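Local atomic coordinates of aromatic amino acid beta-eliminating lyase/threonine aldolase (Exiguobacterium sibiricum, PDB entry 3LWS), a protein that belongs to the beta-eliminating lyase family, within the superfamily of fold-type I pyridoxal phosphate enzymes related to the aminotransferases. Residues F52-F56 with A247-E252; Q271-L275 with F349-R353. Residue numbers count along the deposited sequence, not the author numbering.

Interaction 1. Residues F52-F56 with A247-E252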
# COMPACT_ATOMS: atom_id res chain seq x y z
N PHE A 52 10.25 9.84 10.32
CA PHE A 52 9.12 10.51 9.67
C PHE A 52 7.92 10.54 10.60
O PHE A 52 7.24 11.56 10.72
CB PHE A 52 8.76 9.85 8.33
CG PHE A 52 7.69 10.56 7.57
CD1 PHE A 52 6.34 10.25 7.78
CD2 PHE A 52 8.01 11.50 6.62
CE1 PHE A 52 5.35 10.89 7.07
CE2 PHE A 52 7.01 12.13 5.89
CZ PHE A 52 5.67 11.83 6.12
N GLU A 53 7.67 9.41 11.26
CA GLU A 53 6.55 9.29 12.15
C GLU A 53 6.74 10.25 13.33
O GLU A 53 5.82 10.97 13.68
CB GLU A 53 6.38 7.83 12.57
CG GLU A 53 5.75 6.93 11.49
CD GLU A 53 5.50 5.46 11.94
OE1 GLU A 53 6.00 5.02 13.01
OE2 GLU A 53 4.78 4.76 11.21
N GLN A 54 7.93 10.32 13.91
CA GLN A 54 8.19 11.26 15.06
C GLN A 54 8.01 12.72 14.64
O GLN A 54 7.38 13.52 15.35
CB GLN A 54 9.61 11.05 15.59
CG GLN A 54 9.84 9.65 16.16
CD GLN A 54 11.33 9.33 16.42
OE1 GLN A 54 12.23 10.10 16.04
NE2 GLN A 54 11.58 8.19 17.08
N LYS A 55 8.57 13.06 13.47
CA LYS A 55 8.42 14.36 12.86
C LYS A 55 6.97 14.82 12.84
O LYS A 55 6.64 15.92 13.32
CB LYS A 55 8.99 14.34 11.43
CG LYS A 55 8.83 15.64 10.66
CD LYS A 55 9.61 15.62 9.38
CE LYS A 55 9.52 16.97 8.68
NZ LYS A 55 10.31 17.05 7.43
N PHE A 56 6.11 13.98 12.28
CA PHE A 56 4.72 14.31 12.17
C PHE A 56 3.92 14.05 13.45
O PHE A 56 2.91 14.70 13.63
CB PHE A 56 4.11 13.69 10.92
CG PHE A 56 4.51 14.43 9.70
CD1 PHE A 56 3.86 15.56 9.34
CD2 PHE A 56 5.66 14.07 9.01
CE1 PHE A 56 4.27 16.30 8.25
CE2 PHE A 56 6.10 14.80 7.94
CZ PHE A 56 5.41 15.91 7.56
N ALA A 247 6.83 11.80 0.22
CA ALA A 247 5.92 12.54 1.11
C ALA A 247 6.62 13.66 1.86
O ALA A 247 6.18 14.82 1.85
CB ALA A 247 5.28 11.57 2.13
N ASP A 248 7.74 13.32 2.49
CA ASP A 248 8.54 14.30 3.22
C ASP A 248 9.12 15.39 2.32
O ASP A 248 9.08 16.55 2.70
CB ASP A 248 9.70 13.60 3.96
CG ASP A 248 10.08 14.29 5.26
OD1 ASP A 248 9.36 15.18 5.71
OD2 ASP A 248 11.08 13.91 5.83
N TYR A 249 9.64 15.00 1.16
CA TYR A 249 10.14 15.95 0.16
C TYR A 249 9.09 16.96 -0.28
O TYR A 249 9.40 18.15 -0.38
CB TYR A 249 10.66 15.24 -1.10
CG TYR A 249 11.17 16.18 -2.18
CD1 TYR A 249 12.51 16.50 -2.28
CD2 TYR A 249 10.31 16.72 -3.14
CE1 TYR A 249 12.98 17.39 -3.26
CE2 TYR A 249 10.79 17.61 -4.14
CZ TYR A 249 12.13 17.92 -4.17
OH TYR A 249 12.61 18.75 -5.15
N TYR A 250 7.87 16.49 -0.62
CA TYR A 250 6.83 17.45 -1.08
C TYR A 250 6.29 18.26 0.08
O TYR A 250 5.89 19.40 -0.09
CB TYR A 250 5.76 16.77 -1.95
CG TYR A 250 6.40 16.38 -3.26
CD1 TYR A 250 6.76 17.35 -4.19
CD2 TYR A 250 6.70 15.07 -3.56
CE1 TYR A 250 7.38 17.02 -5.36
CE2 TYR A 250 7.32 14.73 -4.73
CZ TYR A 250 7.67 15.70 -5.61
OH TYR A 250 8.27 15.36 -6.79
N TYR A 251 6.32 17.67 1.28
CA TYR A 251 6.01 18.42 2.48
C TYR A 251 7.01 19.58 2.65
O TYR A 251 6.60 20.74 2.77
CB TYR A 251 5.97 17.53 3.74
CG TYR A 251 5.77 18.34 4.99
CD1 TYR A 251 4.50 18.77 5.37
CD2 TYR A 251 6.86 18.74 5.78
CE1 TYR A 251 4.30 19.54 6.51
CE2 TYR A 251 6.66 19.51 6.93
CZ TYR A 251 5.40 19.91 7.29
OH TYR A 251 5.19 20.67 8.41
N GLU A 252 8.30 19.28 2.66
CA GLU A 252 9.28 20.34 2.83
C GLU A 252 9.16 21.37 1.71
O GLU A 252 9.18 22.58 1.99
CB GLU A 252 10.71 19.78 2.95
CG GLU A 252 10.92 19.04 4.24
CD GLU A 252 10.72 19.91 5.47
OE1 GLU A 252 11.08 21.11 5.43
OE2 GLU A 252 10.18 19.41 6.48
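Helix segments 52-56 and 247-252 run in broadly the same direction, their axes inclined at 35° and no closer than 12.3 Å, so the gap is filled by long side chains rather than by backbone. Lys55 spans it fully extended, with all four chi angles t, and delivers NZ to two carboxylates one helical turn apart: NZ lies 2.7 Å from Asp248 OD1 and 2.5 Å from Glu252 OE2, hydrogen-bonded to both in a salt-bridge network. Asp248 has a chi1 of -149°, between the staggered wells, and Glu252 is m, m; the CA-to-CB bonds of both acids point sideways, but the ends of their side chains come nearer the other helix.

Beside this salt-bridge network, Phe56 in the m rotamer brings its ring edge against the face of Tyr251 (t) in a T-shaped pair, with centroids 4.7 Å apart and planes at 79°; its CZ is 3.6 Å from Tyr251 CG. The contact probably belongs to the large, cofactor-binding domain of the fold-type I architecture, where helix 49-60 leads into strand 64-68 of the seven-stranded mixed sheet. Phe52 and Phe56 each meet Phe204 edge-to-face and Tyr251 touches Leu208; Phe204 and Leu208 lie two residues before and after Lys206, the lysine that carries pyridoxal phosphate as an aldimine. Phe52 (t) points across the gap, setting CE2 3.6 Å from Asp248 CB and CZ 4.0 Å from Ala247 CB, where the small alanine leaves room for the ring.

Interaction 2. Residues Q271-L275 with F349-R353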
# COMPACT_ATOMS: atom_id res chain seq x y z
N GLN A 271 -12.91 35.97 -10.41
CA GLN A 271 -12.99 35.97 -11.87
C GLN A 271 -14.16 35.13 -12.40
O GLN A 271 -14.85 35.54 -13.32
CB GLN A 271 -11.68 35.43 -12.49
CG GLN A 271 -10.42 36.29 -12.27
CD GLN A 271 -10.41 37.58 -13.10
OE1 GLN A 271 -10.58 37.57 -14.34
NE2 GLN A 271 -10.17 38.69 -12.43
N PHE A 272 -14.38 33.97 -11.78
CA PHE A 272 -15.41 33.02 -12.23
C PHE A 272 -16.80 33.51 -11.90
O PHE A 272 -17.72 33.41 -12.72
CB PHE A 272 -15.20 31.62 -11.59
CG PHE A 272 -14.08 30.81 -12.22
CD1 PHE A 272 -14.09 30.49 -13.56
CD2 PHE A 272 -13.01 30.33 -11.42
CE1 PHE A 272 -13.05 29.74 -14.14
CE2 PHE A 272 -12.00 29.56 -11.98
CZ PHE A 272 -12.02 29.26 -13.36
N ASN A 273 -16.95 34.07 -10.70
CA ASN A 273 -18.24 34.56 -10.26
C ASN A 273 -18.71 35.76 -11.08
O ASN A 273 -19.91 35.97 -11.20
CB ASN A 273 -18.23 34.90 -8.78
CG ASN A 273 -18.27 33.65 -7.89
OD1 ASN A 273 -19.18 32.84 -7.97
ND2 ASN A 273 -17.29 33.54 -7.02
N ALA A 274 -17.77 36.51 -11.64
CA ALA A 274 -18.10 37.61 -12.57
C ALA A 274 -18.73 37.16 -13.87
O ALA A 274 -19.37 37.96 -14.53
CB ALA A 274 -16.85 38.43 -12.90
N LEU A 275 -18.51 35.91 -14.25
CA LEU A 275 -19.06 35.38 -15.50
C LEU A 275 -20.55 35.12 -15.44
O LEU A 275 -21.03 34.52 -14.47
CB LEU A 275 -18.36 34.08 -15.88
CG LEU A 275 -16.91 34.18 -16.28
CD1 LEU A 275 -16.34 32.76 -16.38
CD2 LEU A 275 -16.79 34.94 -17.60
N PHE A 349 -8.55 34.29 -19.72
CA PHE A 349 -9.76 34.79 -19.12
C PHE A 349 -10.58 35.67 -20.05
O PHE A 349 -11.81 35.68 -19.95
CB PHE A 349 -9.47 35.48 -17.77
CG PHE A 349 -9.52 34.52 -16.59
CD1 PHE A 349 -10.73 34.00 -16.17
CD2 PHE A 349 -8.36 34.12 -15.94
CE1 PHE A 349 -10.81 33.12 -15.11
CE2 PHE A 349 -8.44 33.22 -14.88
CZ PHE A 349 -9.66 32.73 -14.47
N ALA A 350 -9.95 36.41 -20.96
CA ALA A 350 -10.73 37.18 -21.95
C ALA A 350 -11.43 36.20 -22.91
O ALA A 350 -12.63 36.36 -23.24
CB ALA A 350 -9.82 38.15 -22.73
N ARG A 351 -10.70 35.17 -23.33
CA ARG A 351 -11.27 34.15 -24.19
C ARG A 351 -12.39 33.37 -23.51
O ARG A 351 -13.41 33.06 -24.15
CB ARG A 351 -10.22 33.18 -24.71
CG ARG A 351 -10.77 32.20 -25.77
CD ARG A 351 -11.34 32.91 -27.04
NE ARG A 351 -12.10 31.96 -27.88
CZ ARG A 351 -13.40 31.69 -27.76
NH1 ARG A 351 -14.16 32.31 -26.85
NH2 ARG A 351 -13.96 30.80 -28.56
N LEU A 352 -12.21 33.08 -22.23
CA LEU A 352 -13.25 32.45 -21.42
C LEU A 352 -14.43 33.42 -21.28
O LEU A 352 -15.57 33.01 -21.43
CB LEU A 352 -12.70 32.00 -20.06
CG LEU A 352 -13.73 31.36 -19.11
CD1 LEU A 352 -14.28 30.05 -19.70
CD2 LEU A 352 -13.12 31.16 -17.73
N ARG A 353 -14.14 34.70 -21.03
CA ARG A 353 -15.19 35.73 -20.98
C ARG A 353 -16.01 35.81 -22.28
O ARG A 353 -17.23 35.98 -22.23
CB ARG A 353 -14.61 37.12 -20.65
CG ARG A 353 -14.83 37.55 -19.21
CD ARG A 353 -14.35 38.98 -18.89
NE ARG A 353 -13.00 38.98 -18.37
CZ ARG A 353 -11.89 39.28 -19.04
NH1 ARG A 353 -11.91 39.70 -20.29
NH2 ARG A 353 -10.73 39.19 -18.42
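Phe349 inserts its side chain from helix 342-355 toward the end of helix 258-273, and its ring is met there in two ways. Gln271, folded by successive m rotamers, lies over one face, with CG 4.3 Å from the centroid of the Phe349 ring and only 12° off its normal, a CH-pi contact; Gln271 OE1 also lies over a face of this ring, and Gln271 CB comes within 3.6 Å of Phe349 CE1. The edge of the same ring is directed at the face of Phe272 in a tilted edge-to-face pair, centroids 5.7 Å apart and planes at 62°. Leu275 makes the next contacts. Here the backbone has left helical geometry (psi 134°), and the side chain reaches the second helix with CD1 3.8 Å from Leu352 CD2 and CD2 3.6 Å from the aliphatic CG of Arg353. These Leu275 contacts are apolar, although Arg353, like Gln271, is exposed. Phe272 continues the packing onto Phe290 and Leu292 of strand 289-295, and Phe316 meets Phe349 edge-to-face. Two helices packed together beside an antiparallel sheet in this way are consistent with the small C-terminal alpha/beta domain of fold-type I pyridoxal phosphate enzymes.

Interactions 1 and 2 belong to different parts of the fold: their centres are about 38 Å apart and their nearest atoms about 24 Å apart, so they do not touch. The chain nevertheless joins them closely, since helix 241-254, which supplies 247-252, is followed directly by helix 258-273, which supplies 271-275. The centre of interaction 1 lies about 16 Å from the centre of the chain, and the contact adjoins Phe204 and Leu208, on either side in sequence of the cofactor-bearing Lys206. Interaction 2 is more peripheral, its centre about 27 Å from that of the chain, and lies probably within the C-terminal domain.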